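Local structure of N-acetylmuramoyl-L-alanine amidase amiD (3D2Y) at residues 33-37 with 160-166; 104-108 with 120-126; 27-32 with 137-143. The protein hydrolyses the amide bond between N-acetylmuramoyl residues and L-amino acids of cell-wall glycopeptides, acting as a zinc-dependent, outer-membrane-bound amidase. Residues are numbered along the deposited sequence.

How the contacts relate
Contacts 1 and 3 share strand 31-36; contact 2 starts on its neighbour, strand 100-105, at the proton acceptor Glu104. Contact 1 joins the zinc-binding residues His35 and Asp161; its centre lies about 9 Å from that of contact 2. These two touch: His35 O to Leu105 N and Thr37 N to Leu105 O, each 3.0 Å, are probable hydrogen bonds, and Phe122 CZ packs 3.2 Å from Pro162 O. The bound substrate peptide hydrogen-bonds Thr37 O and packs on His35, Tyr36 and Asp161 of contact 1 and Glu104 of contact 2. Contact 3 packs the far end of helix 124-141, whose start is in contact 2, against the lead-in to strand 31-36, centred about 20 Å from contact 1.

Contact 1 of 3, residues 33-37 with 160-166; sequences VIHYT and DDPGPLF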
loop_
_atom_site.group_PDB
_atom_site.type_symbol
_atom_site.label_atom_id
_atom_site.label_comp_id
_atom_site.label_asym_id
_atom_site.label_seq_id
_atom_site.Cartn_x
_atom_site.Cartn_y
_atom_site.Cartn_z
ATOM N N VAL A 33 1.566 -3.510 2.405
ATOM C CA VAL A 33 2.121 -2.808 1.246
ATOM C C VAL A 33 2.093 -3.662 -0.075
ATOM O O VAL A 33 2.619 -4.763 -0.113
ATOM C CB VAL A 33 3.588 -2.342 1.483
ATOM C CG1 VAL A 33 4.092 -1.568 0.276
ATOM C CG2 VAL A 33 3.702 -1.461 2.737
ATOM N N ILE A 34 1.510 -3.107 -1.137
ATOM C CA ILE A 34 1.445 -3.792 -2.436
ATOM C C ILE A 34 2.557 -3.316 -3.380
ATOM O O ILE A 34 2.765 -2.110 -3.541
ATOM C CB ILE A 34 0.051 -3.616 -3.116
ATOM C CG1 ILE A 34 -1.064 -3.959 -2.120
ATOM C CG2 ILE A 34 -0.078 -4.531 -4.297
ATOM C CD1 ILE A 34 -1.020 -5.427 -1.596
ATOM N N HIS A 35 3.249 -4.273 -3.996
ATOM C CA HIS A 35 4.353 -3.997 -4.940
ATOM C C HIS A 35 4.107 -4.696 -6.253
ATOM O O HIS A 35 3.356 -5.696 -6.270
ATOM C CB HIS A 35 5.688 -4.593 -4.408
ATOM C CG HIS A 35 6.125 -4.065 -3.070
ATOM N ND1 HIS A 35 7.018 -3.020 -2.947
ATOM C CD2 HIS A 35 5.827 -4.466 -1.811
ATOM C CE1 HIS A 35 7.220 -2.777 -1.665
ATOM N NE2 HIS A 35 6.494 -3.628 -0.953
ATOM N N TYR A 36 4.762 -4.245 -7.323
ATOM C CA TYR A 36 5.061 -5.145 -8.469
ATOM C C TYR A 36 6.564 -5.441 -8.563
ATOM O O TYR A 36 7.405 -4.685 -8.044
ATOM C CB TYR A 36 4.497 -4.691 -9.855
ATOM C CG TYR A 36 4.901 -3.302 -10.315
ATOM C CD1 TYR A 36 6.254 -2.916 -10.422
ATOM C CD2 TYR A 36 3.921 -2.342 -10.636
ATOM C CE1 TYR A 36 6.601 -1.618 -10.796
ATOM C CE2 TYR A 36 4.274 -1.042 -11.057
ATOM C CZ TYR A 36 5.618 -0.685 -11.114
ATOM O OH TYR A 36 6.001 0.602 -11.502
ATOM N N THR A 37 6.895 -6.500 -9.292
ATOM C CA THR A 37 8.270 -7.014 -9.325
ATOM C C THR A 37 9.098 -6.326 -10.396
ATOM O O THR A 37 10.318 -6.233 -10.284
ATOM C CB THR A 37 8.306 -8.546 -9.597
ATOM O OG1 THR A 37 7.749 -8.893 -10.881
ATOM C CG2 THR A 37 7.591 -9.300 -8.560
ATOM N N ASP A 160 6.884 3.991 -7.994
ATOM C CA ASP A 160 5.558 4.108 -8.614
ATOM C C ASP A 160 4.638 2.925 -8.318
ATOM O O ASP A 160 3.418 2.994 -8.569
ATOM C CB ASP A 160 5.746 4.189 -10.144
ATOM C CG ASP A 160 6.189 5.564 -10.605
ATOM O OD1 ASP A 160 6.175 6.487 -9.785
ATOM O OD2 ASP A 160 6.569 5.721 -11.787
ATOM N N ASP A 161 5.227 1.809 -7.878
ATOM C CA ASP A 161 4.491 0.554 -7.766
ATOM C C ASP A 161 3.418 0.527 -6.687
ATOM O O ASP A 161 3.579 1.199 -5.644
ATOM C CB ASP A 161 5.450 -0.662 -7.730
ATOM C CG ASP A 161 6.325 -0.711 -6.486
ATOM O OD1 ASP A 161 6.213 -1.720 -5.752
ATOM O OD2 ASP A 161 7.094 0.253 -6.231
ATOM N N PRO A 162 2.289 -0.202 -6.940
ATOM C CA PRO A 162 1.980 -1.008 -8.138
ATOM C C PRO A 162 1.343 -0.277 -9.322
ATOM O O PRO A 162 0.920 -0.934 -10.258
ATOM C CB PRO A 162 0.979 -2.037 -7.607
ATOM C CG PRO A 162 0.216 -1.243 -6.584
ATOM C CD PRO A 162 1.200 -0.282 -5.960
ATOM N N GLY A 163 1.251 1.052 -9.260
ATOM C CA GLY A 163 0.920 1.825 -10.445
ATOM C C GLY A 163 -0.555 2.032 -10.724
ATOM O O GLY A 163 -1.440 1.462 -10.054
ATOM N N PRO A 164 -0.848 2.871 -11.732
ATOM C CA PRO A 164 -2.208 3.346 -11.996
ATOM C C PRO A 164 -3.145 2.279 -12.610
ATOM O O PRO A 164 -4.363 2.509 -12.693
ATOM C CB PRO A 164 -1.966 4.526 -12.929
ATOM C CG PRO A 164 -0.747 4.052 -13.747
ATOM C CD PRO A 164 0.134 3.433 -12.666
ATOM N N LEU A 165 -2.604 1.122 -13.026
ATOM C CA LEU A 165 -3.440 0.027 -13.566
ATOM C C LEU A 165 -3.832 -0.979 -12.465
ATOM O O LEU A 165 -4.656 -1.880 -12.682
ATOM C CB LEU A 165 -2.764 -0.652 -14.763
ATOM C CG LEU A 165 -2.672 0.221 -16.046
ATOM C CD1 LEU A 165 -2.165 -0.585 -17.175
ATOM C CD2 LEU A 165 -4.022 0.809 -16.448
ATOM N N PHE A 166 -3.267 -0.794 -11.282
ATOM C CA PHE A 166 -3.640 -1.615 -10.126
ATOM C C PHE A 166 -5.085 -1.342 -9.681
ATOM O O PHE A 166 -5.424 -0.186 -9.428
ATOM C CB PHE A 166 -2.671 -1.473 -8.926
ATOM C CG PHE A 166 -2.934 -2.491 -7.865
ATOM C CD1 PHE A 166 -3.636 -2.152 -6.710
ATOM C CD2 PHE A 166 -2.566 -3.825 -8.073
ATOM C CE1 PHE A 166 -3.936 -3.168 -5.740
ATOM C CE2 PHE A 166 -2.851 -4.806 -7.151
ATOM C CZ PHE A 166 -3.531 -4.468 -5.961
#
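Asp161 is the polar hub where the end of strand 31-36 meets loop 160-166. Its OD1 takes weak hydrogen bonds from His35 ND1 (3.2 Å) and backbone Tyr36 N (3.3 Å), its OD2 one from His151 ND1. Asp161 and both histidines bind the catalytic zinc, and here pair with one another, His35 NE2 turning to His84. Thr37 O is hydrogen-bonded to the bound peptide. Substrate-binding Tyr36 lays its ring face on Asp161 CB, 3.3 Å from the ring centroid (CH-pi). After a cis peptide, the Pro162 ring packs against the strand, CD 3.4 Å from Ile34 O. Phe166 N bonds to Gly163 O (3.2 Å) in a type I turn; at 88/173 a CB on Gly163 would jam against the preceding carbonyl O. Asp160 leads its carboxylate away, into salt bridges with Arg225 and Lys117. Ile34 CG2 lies 4.2 Å from the Phe166 ring centroid. Strand 31-36 runs between strands 100-105 and 148-150, Phe166 packing on Leu105 and on Leu171 of helix 168-173.

Contact 2 of 3, residues 104-108 with 120-126; sequences ELENR and APFEPAQ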
loop_
_atom_site.group_PDB
_atom_site.type_symbol
_atom_site.label_atom_id
_atom_site.label_comp_id
_atom_site.label_asym_id
_atom_site.label_seq_id
_atom_site.Cartn_x
_atom_site.Cartn_y
_atom_site.Cartn_z
ATOM N N GLU A 104 4.513 -8.887 -3.049
ATOM C CA GLU A 104 5.022 -8.610 -4.398
ATOM C C GLU A 104 4.204 -9.393 -5.438
ATOM O O GLU A 104 3.967 -10.605 -5.292
ATOM C CB GLU A 104 6.496 -9.003 -4.495
ATOM C CG GLU A 104 7.453 -8.034 -3.778
ATOM C CD GLU A 104 8.129 -7.116 -4.747
ATOM O OE1 GLU A 104 8.442 -7.572 -5.851
ATOM O OE2 GLU A 104 8.400 -5.959 -4.419
ATOM N N LEU A 105 3.795 -8.665 -6.468
ATOM C CA LEU A 105 2.977 -9.127 -7.593
ATOM C C LEU A 105 3.831 -9.135 -8.858
ATOM O O LEU A 105 4.377 -8.104 -9.273
ATOM C CB LEU A 105 1.767 -8.216 -7.760
ATOM C CG LEU A 105 0.874 -7.909 -6.543
ATOM C CD1 LEU A 105 -0.307 -7.009 -6.940
ATOM C CD2 LEU A 105 0.342 -9.211 -5.972
ATOM N N GLU A 106 3.948 -10.307 -9.458
ATOM C CA GLU A 106 4.711 -10.429 -10.697
ATOM C C GLU A 106 3.961 -9.624 -11.748
ATOM O O GLU A 106 2.844 -9.970 -12.127
ATOM C CB GLU A 106 4.866 -11.870 -11.150
ATOM C CG GLU A 106 5.644 -12.006 -12.484
ATOM C CD GLU A 106 5.428 -13.338 -13.239
ATOM O OE1 GLU A 106 5.834 -13.392 -14.409
ATOM O OE2 GLU A 106 4.886 -14.307 -12.676
ATOM N N ASN A 107 4.580 -8.548 -12.200
ATOM C CA ASN A 107 3.955 -7.671 -13.187
ATOM C C ASN A 107 5.095 -6.820 -13.729
ATOM O O ASN A 107 6.004 -6.489 -12.976
ATOM C CB ASN A 107 2.845 -6.833 -12.505
ATOM C CG ASN A 107 2.304 -5.719 -13.418
ATOM O OD1 ASN A 107 2.913 -4.634 -13.530
ATOM N ND2 ASN A 107 1.168 -5.986 -14.094
ATOM N N ARG A 108 5.055 -6.481 -15.019
ATOM C CA ARG A 108 6.177 -5.805 -15.682
ATOM C C ARG A 108 6.420 -4.339 -15.272
ATOM O O ARG A 108 7.501 -3.778 -15.559
ATOM C CB ARG A 108 6.019 -5.922 -17.211
ATOM C CG ARG A 108 6.885 -4.980 -18.034
ATOM C CD ARG A 108 6.299 -4.786 -19.469
ATOM N NE ARG A 108 5.305 -5.821 -19.743
ATOM C CZ ARG A 108 4.062 -5.622 -20.183
ATOM N NH1 ARG A 108 3.616 -4.415 -20.500
ATOM N NH2 ARG A 108 3.272 -6.677 -20.340
ATOM N N ALA A 120 1.559 -1.963 -17.224
ATOM C CA ALA A 120 1.059 -3.284 -17.670
ATOM C C ALA A 120 -0.190 -3.655 -16.882
ATOM O O ALA A 120 -0.203 -3.510 -15.669
ATOM C CB ALA A 120 2.119 -4.316 -17.413
ATOM N N PRO A 121 -1.252 -4.123 -17.558
ATOM C CA PRO A 121 -2.459 -4.534 -16.838
ATOM C C PRO A 121 -2.205 -5.718 -15.896
ATOM O O PRO A 121 -1.342 -6.551 -16.159
ATOM C CB PRO A 121 -3.412 -4.939 -17.985
ATOM C CG PRO A 121 -2.903 -4.164 -19.168
ATOM C CD PRO A 121 -1.420 -4.238 -19.022
ATOM N N PHE A 122 -2.955 -5.793 -14.800
ATOM C CA PHE A 122 -2.850 -6.951 -13.912
ATOM C C PHE A 122 -3.766 -8.101 -14.343
ATOM O O PHE A 122 -5.002 -7.928 -14.519
ATOM C CB PHE A 122 -3.149 -6.523 -12.480
ATOM C CG PHE A 122 -2.062 -5.636 -11.877
ATOM C CD1 PHE A 122 -2.015 -4.273 -12.176
ATOM C CD2 PHE A 122 -1.062 -6.185 -11.080
ATOM C CE1 PHE A 122 -1.011 -3.411 -11.651
ATOM C CE2 PHE A 122 -0.039 -5.360 -10.569
ATOM C CZ PHE A 122 -0.026 -3.958 -10.869
ATOM N N GLU A 123 -3.164 -9.287 -14.513
ATOM C CA GLU A 123 -3.901 -10.488 -14.800
ATOM C C GLU A 123 -5.025 -10.666 -13.795
ATOM O O GLU A 123 -4.815 -10.599 -12.591
ATOM C CB GLU A 123 -2.977 -11.720 -14.821
ATOM C CG GLU A 123 -1.586 -11.500 -15.433
ATOM C CD GLU A 123 -1.566 -11.088 -16.915
ATOM O OE1 GLU A 123 -2.618 -11.146 -17.616
ATOM O OE2 GLU A 123 -0.451 -10.722 -17.378
ATOM N N PRO A 124 -6.271 -10.798 -14.284
ATOM C CA PRO A 124 -7.322 -11.068 -13.294
ATOM C C PRO A 124 -7.084 -12.314 -12.379
ATOM O O PRO A 124 -7.528 -12.304 -11.227
ATOM C CB PRO A 124 -8.602 -11.232 -14.135
ATOM C CG PRO A 124 -8.194 -11.027 -15.600
ATOM C CD PRO A 124 -6.772 -10.563 -15.653
ATOM N N ALA A 125 -6.385 -13.350 -12.862
ATOM C CA ALA A 125 -6.101 -14.550 -12.027
ATOM C C ALA A 125 -5.280 -14.132 -10.772
ATOM O O ALA A 125 -5.509 -14.608 -9.646
ATOM C CB ALA A 125 -5.365 -15.549 -12.786
ATOM N N GLN A 126 -4.330 -13.231 -10.989
ATOM C CA GLN A 126 -3.483 -12.702 -9.907
ATOM C C GLN A 126 -4.294 -11.952 -8.868
ATOM O O GLN A 126 -4.139 -12.183 -7.664
ATOM C CB GLN A 126 -2.403 -11.797 -10.492
ATOM C CG GLN A 126 -1.423 -11.177 -9.471
ATOM C CD GLN A 126 -0.280 -10.457 -10.145
ATOM O OE1 GLN A 126 -0.458 -9.378 -10.756
ATOM N NE2 GLN A 126 0.908 -11.059 -10.071
HETATM O O HOH W 1 1.524 -2.086 -14.068
HETATM O O HOH W 2 0.070 -8.828 -13.451
#
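This contact lies in the beta-alpha-beta crossover from strand 100-105 through helix 124-141 to the parallel strand 148-150, with two short strands inserted in 110-119 before the helix. Strand 100-105 carries Glu104, the proton acceptor, whose side chain points away from 120-126. The segments run in opposite directions, CA atoms pairing Arg108 with Ala120 (6.0 Å) and Asn107 with Phe122 (6.9 Å). Asn107 is the centre. A short side chain with both donor and acceptor suits the place: ND2 gives a nearly straight hydrogen bond to Ala120 O (3.2 Å, 167°) and another to a water (3.1 Å), while OD1 accepts from Gly109 N and from a second water (3.0 Å). That second water also donates to Ala120 O (2.8 Å), doubling the link. Ala120 has only a methyl, which lets its backbone approach Asn107 and its CB rest over the Arg108 guanidinium, 3.4 Å from NH1. From the helix's first turn Gln126 reaches back, extended, NE2 bonding to Glu106 O (3.0 Å) and weakly to the carbonyls of Val59 and Pro60; the water on Asn107 ND2 also donates to Gln126 OE1. An amide thus serves backbone and water without burying a charge. One face of the Phe122 ring lies over Asn107 CG, with Phe122 CE2 3.7 Å from that atom and 4.0 Å from Leu105 CD1.

Contact 3 of 3, residues 27-32 with 137-143; sequences PRIKVL and IIARYHI
Residues 27-32 lead into strand 31-36. Pro27 is extended, Arg28 makes a local bend (-80/-20), Ile29 is extended again, Lys30 kinks (-130/-14), and Val31 and Leu32 take beta angles. Opposite them, 137-143 forms the last turn of helix 124-141 and its exit. His142 has positive phi (51/48), and Ile143 returns to extended geometry (-68/130). The end is a Schellman motif: Ile143 N bonds to Ile138 O (3.0 Å) and His142 N weakly to Ala139 O (3.5 Å). The closest CA pairs set the register, Pro27 with Tyr141 at 5.9 Å and Lys30 with Ile143 at 5.4 Å.

Tyr141 (chi1 m) offers one ring face to Ile29 (m, t), whose CD1 lies 3.9 Å from the ring centroid in a CH-pi contact. An apolar ring with one polar hydroxyl suits this partly exposed site; its OH is hydrogen-bonded to Glu78. The rigid ring of Pro27 adds CG at 3.4 Å from Tyr141 O and CB at 4.0 Å from Tyr141 CD1. The side chain of Ile143 (m, t) leaves sideways and reaches the lead-in to the strand, CG2 3.6 Å from Lys30 O and CD1 4.2 Å from Leu32 CB. Leu32 (t, p) points to the helix, with CD1 4.3 Å from Ile137 CD1 and CD2 4.3 Å from Ile138 CD1, while Lys30 and Val31 direct their CA-to-CB bonds away.

This is helix-on-sheet packing as in alpha/beta folds. No direct hydrogen bond crosses it; one water donates to Ile29 O (2.6 Å) and Tyr141 O (2.7 Å), so cohesion rests chiefly on apolar burial, with that water joining the two carbonyls.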
loop_
_atom_site.group_PDB
_atom_site.type_symbol
_atom_site.label_atom_id
_atom_site.label_comp_id
_atom_site.label_asym_id
_atom_site.label_seq_id
_atom_site.Cartn_x
_atom_site.Cartn_y
_atom_site.Cartn_z
ATOM N N PRO A 27 -1.257 -5.784 17.763
ATOM C CA PRO A 27 -0.237 -6.221 16.799
ATOM C C PRO A 27 0.896 -5.227 16.565
ATOM O O PRO A 27 0.708 -3.980 16.584
ATOM C CB PRO A 27 -1.008 -6.418 15.466
ATOM C CG PRO A 27 -2.444 -6.550 15.828
ATOM C CD PRO A 27 -2.636 -5.896 17.230
ATOM N N ARG A 28 2.070 -5.775 16.262
ATOM C CA ARG A 28 3.129 -4.923 15.755
ATOM C C ARG A 28 2.943 -4.630 14.249
ATOM O O ARG A 28 3.529 -3.677 13.719
ATOM C CB ARG A 28 4.481 -5.562 16.009
ATOM C CG ARG A 28 4.793 -5.850 17.485
ATOM C CD ARG A 28 6.183 -6.534 17.612
ATOM N NE ARG A 28 6.410 -6.857 19.031
ATOM C CZ ARG A 28 6.839 -5.976 19.938
ATOM N NH1 ARG A 28 6.970 -6.407 21.177
ATOM N NH2 ARG A 28 7.174 -4.684 19.621
ATOM N N ILE A 29 2.151 -5.478 13.569
ATOM C CA ILE A 29 1.892 -5.306 12.146
ATOM C C ILE A 29 0.630 -4.427 11.962
ATOM O O ILE A 29 -0.425 -4.734 12.497
ATOM C CB ILE A 29 1.771 -6.687 11.417
ATOM C CG1 ILE A 29 3.081 -7.468 11.506
ATOM C CG2 ILE A 29 1.287 -6.494 9.945
ATOM C CD1 ILE A 29 2.960 -8.993 11.364
ATOM N N LYS A 30 0.752 -3.334 11.219
ATOM C CA LYS A 30 -0.334 -2.387 11.035
ATOM C C LYS A 30 -0.576 -2.061 9.558
ATOM O O LYS A 30 -1.601 -1.482 9.231
ATOM C CB LYS A 30 -0.002 -1.064 11.733
ATOM C CG LYS A 30 0.231 -1.193 13.272
ATOM C CD LYS A 30 1.439 -0.384 13.722
ATOM C CE LYS A 30 1.964 -0.690 15.074
ATOM N NZ LYS A 30 1.471 0.426 15.950
ATOM N N VAL A 31 0.368 -2.428 8.682
ATOM C CA VAL A 31 0.378 -1.943 7.306
ATOM C C VAL A 31 0.578 -3.099 6.318
ATOM O O VAL A 31 1.363 -4.033 6.586
ATOM C CB VAL A 31 1.426 -0.775 7.118
ATOM C CG1 VAL A 31 1.554 -0.350 5.662
ATOM C CG2 VAL A 31 1.061 0.471 8.016
ATOM N N LEU A 32 -0.207 -3.067 5.254
ATOM C CA LEU A 32 -0.037 -4.013 4.123
ATOM C C LEU A 32 0.348 -3.248 2.891
ATOM O O LEU A 32 -0.443 -2.422 2.387
ATOM C CB LEU A 32 -1.338 -4.762 3.864
ATOM C CG LEU A 32 -1.332 -5.850 2.797
ATOM C CD1 LEU A 32 -0.207 -6.862 3.105
ATOM C CD2 LEU A 32 -2.714 -6.556 2.611
ATOM N N ILE A 137 -4.829 -11.597 5.915
ATOM C CA ILE A 137 -3.834 -10.737 6.569
ATOM C C ILE A 137 -4.474 -9.598 7.344
ATOM O O ILE A 137 -4.160 -9.382 8.542
ATOM C CB ILE A 137 -2.760 -10.214 5.561
ATOM C CG1 ILE A 137 -1.996 -11.392 4.981
ATOM C CG2 ILE A 137 -1.746 -9.324 6.304
ATOM C CD1 ILE A 137 -1.197 -11.004 3.733
ATOM N N ILE A 138 -5.393 -8.904 6.671
ATOM C CA ILE A 138 -6.180 -7.818 7.263
ATOM C C ILE A 138 -6.989 -8.280 8.499
ATOM O O ILE A 138 -6.985 -7.593 9.515
ATOM C CB ILE A 138 -7.088 -7.164 6.188
ATOM C CG1 ILE A 138 -6.226 -6.377 5.181
ATOM C CG2 ILE A 138 -8.192 -6.341 6.848
ATOM C CD1 ILE A 138 -6.845 -6.190 3.818
ATOM N N ALA A 139 -7.644 -9.451 8.432
ATOM C CA ALA A 139 -8.301 -10.045 9.609
ATOM C C ALA A 139 -7.353 -10.349 10.754
ATOM O O ALA A 139 -7.669 -10.064 11.940
ATOM C CB ALA A 139 -9.121 -11.337 9.222
ATOM N N ARG A 140 -6.217 -10.963 10.416
ATOM C CA ARG A 140 -5.288 -11.462 11.425
ATOM C C ARG A 140 -4.801 -10.332 12.366
ATOM O O ARG A 140 -4.714 -10.531 13.595
ATOM C CB ARG A 140 -4.127 -12.185 10.739
ATOM C CG ARG A 140 -3.170 -12.841 11.697
ATOM C CD ARG A 140 -2.606 -14.100 11.134
ATOM N NE ARG A 140 -2.033 -13.895 9.815
ATOM C CZ ARG A 140 -2.412 -14.539 8.717
ATOM N NH1 ARG A 140 -3.352 -15.474 8.773
ATOM N NH2 ARG A 140 -1.823 -14.262 7.559
ATOM N N TYR A 141 -4.538 -9.156 11.778
ATOM C CA TYR A 141 -3.886 -8.010 12.459
ATOM C C TYR A 141 -4.792 -6.824 12.668
ATOM O O TYR A 141 -4.374 -5.784 13.198
ATOM C CB TYR A 141 -2.582 -7.602 11.747
ATOM C CG TYR A 141 -1.645 -8.762 11.625
ATOM C CD1 TYR A 141 -1.067 -9.341 12.766
ATOM C CD2 TYR A 141 -1.391 -9.343 10.382
ATOM C CE1 TYR A 141 -0.209 -10.424 12.662
ATOM C CE2 TYR A 141 -0.549 -10.433 10.273
ATOM C CZ TYR A 141 0.040 -10.965 11.402
ATOM O OH TYR A 141 0.871 -12.064 11.303
ATOM N N HIS A 142 -6.045 -6.991 12.256
ATOM C CA HIS A 142 -7.036 -5.912 12.232
ATOM C C HIS A 142 -6.540 -4.655 11.511
ATOM O O HIS A 142 -6.614 -3.532 12.028
ATOM C CB HIS A 142 -7.482 -5.570 13.643
ATOM C CG HIS A 142 -8.485 -6.519 14.205
ATOM N ND1 HIS A 142 -8.153 -7.781 14.645
ATOM C CD2 HIS A 142 -9.820 -6.392 14.390
ATOM C CE1 HIS A 142 -9.239 -8.389 15.082
ATOM N NE2 HIS A 142 -10.264 -7.566 14.946
ATOM N N ILE A 143 -5.969 -4.862 10.332
ATOM C CA ILE A 143 -5.391 -3.776 9.563
ATOM C C ILE A 143 -6.517 -2.872 9.082
ATOM O O ILE A 143 -7.528 -3.371 8.600
ATOM C CB ILE A 143 -4.583 -4.350 8.374
ATOM C CG1 ILE A 143 -3.360 -5.075 8.930
ATOM C CG2 ILE A 143 -4.220 -3.226 7.385
ATOM C CD1 ILE A 143 -2.390 -5.604 7.846
HETATM O O HOH W 3 -2.653 -3.731 13.374
#